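Local coordinates for glutathione S-transferase (Burkholderia glumae, PDB 4ISD), which binds glutathione and, as a glutathione S-transferase homologue, probably conjugates it to electrophilic substrates, at the interface of chains A and B. Sequence-based numbering; all coordinates share one arbitrary frame. Chains: chain A/B, Glutathione S-transferase.

The interface of chains A and B. Residues chain A 60, 73, 75, 112; chain B 106, 109-110, 113.
A:Arg60 reaches B:Ser113 through a chain that bends at chi3 (-63°), which turns its guanidinium end toward the end of the partner helix. B:Ser113 meets it with OG held between its own backbone N and carbonyl carbon (chi1 73°). The grip is end-on: NH1 of A:Arg60 donates to the hydroxyl OG of B:Ser113 at 2.8 Å, almost exactly in the guanidinium plane. NH2 of A:Arg60 donates to the backbone O of B:Ser113 at 2.9 Å, from above the carbonyl plane. On its own side, NH1 of A:Arg60 also forms a salt bridge with OE2 of the A:Glu73 carboxylate at 2.8 Å, which accepts through its syn lone pair. These bonds should fix the rotation of the guanidinium. The B:Ser113 hydroxyl passes its own hydrogen to O of B:Ala109, at 2.8 Å between OG and O. A:Glu73 lies over that helix. Its CG faces B:Gln106, its OE1 sits 3.4 Å from CB of B:Ala109, and its side chain crosses that of B:Trp110 at about a right angle, with carboxylate and ring planes 34° apart. A:Arg60 and A:Glu73 also line the glutathione pocket, so the interface may help position them for the ligand. Both come from loops of chain A, A:Glu73 between strand 69-72 and helix 74-84. They dock on helix 98-113 of chain B, within a two-fold dimer interface that is probably biological, since glutathione S-transferases are typically dimers.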
# COMPACT_ATOMS: atom_id res chain seq x y z
N ARG A 60 1.37 8.70 11.57
CA ARG A 60 2.61 7.96 11.42
C ARG A 60 3.59 8.75 10.53
O ARG A 60 3.18 9.60 9.73
CB ARG A 60 2.33 6.58 10.83
CG ARG A 60 1.34 5.77 11.67
CD ARG A 60 1.41 4.29 11.34
NE ARG A 60 1.03 4.03 9.95
CZ ARG A 60 0.86 2.81 9.46
NH1 ARG A 60 0.50 2.64 8.18
NH2 ARG A 60 1.03 1.76 10.25
N GLU A 73 1.81 7.97 4.35
CA GLU A 73 2.02 6.69 3.64
C GLU A 73 3.06 6.83 2.52
O GLU A 73 2.77 7.39 1.44
CB GLU A 73 0.73 6.08 3.10
CG GLU A 73 -0.29 5.69 4.17
CD GLU A 73 0.20 4.54 5.02
OE1 GLU A 73 0.59 3.51 4.43
OE2 GLU A 73 0.20 4.66 6.28
N SER A 75 4.50 4.90 0.30
CA SER A 75 4.21 4.46 -1.07
C SER A 75 3.35 5.51 -1.81
O SER A 75 3.62 5.83 -2.96
CB SER A 75 3.58 3.06 -1.11
OG SER A 75 2.22 3.05 -0.67
N ARG A 112 4.91 -3.63 3.04
CA ARG A 112 4.25 -2.82 4.04
C ARG A 112 3.11 -3.52 4.79
O ARG A 112 2.60 -2.97 5.78
CB ARG A 112 3.71 -1.56 3.37
CG ARG A 112 4.78 -0.55 2.99
CD ARG A 112 4.27 0.50 2.02
NE ARG A 112 5.28 1.51 1.76
CZ ARG A 112 6.38 1.31 1.02
NH1 ARG A 112 6.61 0.12 0.45
NH2 ARG A 112 7.25 2.31 0.85
N GLN B 106 -3.24 6.98 -0.09
CA GLN B 106 -2.93 7.00 1.33
C GLN B 106 -3.94 6.16 2.11
O GLN B 106 -3.57 5.30 2.92
CB GLN B 106 -2.91 8.44 1.85
CG GLN B 106 -3.20 8.56 3.33
CD GLN B 106 -3.08 9.99 3.82
OE1 GLN B 106 -2.01 10.42 4.25
NE2 GLN B 106 -4.18 10.73 3.74
N ALA B 109 -3.48 2.38 1.46
CA ALA B 109 -2.29 1.87 2.12
C ALA B 109 -2.39 1.94 3.64
O ALA B 109 -1.84 1.07 4.36
CB ALA B 109 -1.03 2.58 1.61
N TRP B 110 -3.08 2.96 4.15
CA TRP B 110 -3.24 3.06 5.61
C TRP B 110 -4.03 1.87 6.10
O TRP B 110 -3.60 1.16 7.02
CB TRP B 110 -3.95 4.35 5.98
CG TRP B 110 -3.99 4.62 7.46
CD1 TRP B 110 -3.12 4.17 8.40
CD2 TRP B 110 -4.96 5.41 8.15
NE1 TRP B 110 -3.49 4.63 9.64
CE2 TRP B 110 -4.61 5.40 9.51
CE3 TRP B 110 -6.08 6.14 7.74
CZ2 TRP B 110 -5.35 6.09 10.48
CZ3 TRP B 110 -6.82 6.82 8.70
CH2 TRP B 110 -6.46 6.78 10.05
N SER B 113 -2.21 -1.49 6.30
CA SER B 113 -0.98 -1.61 7.08
C SER B 113 -1.09 -0.96 8.47
O SER B 113 -0.08 -0.68 9.10
CB SER B 113 0.16 -0.93 6.35
OG SER B 113 0.01 0.48 6.42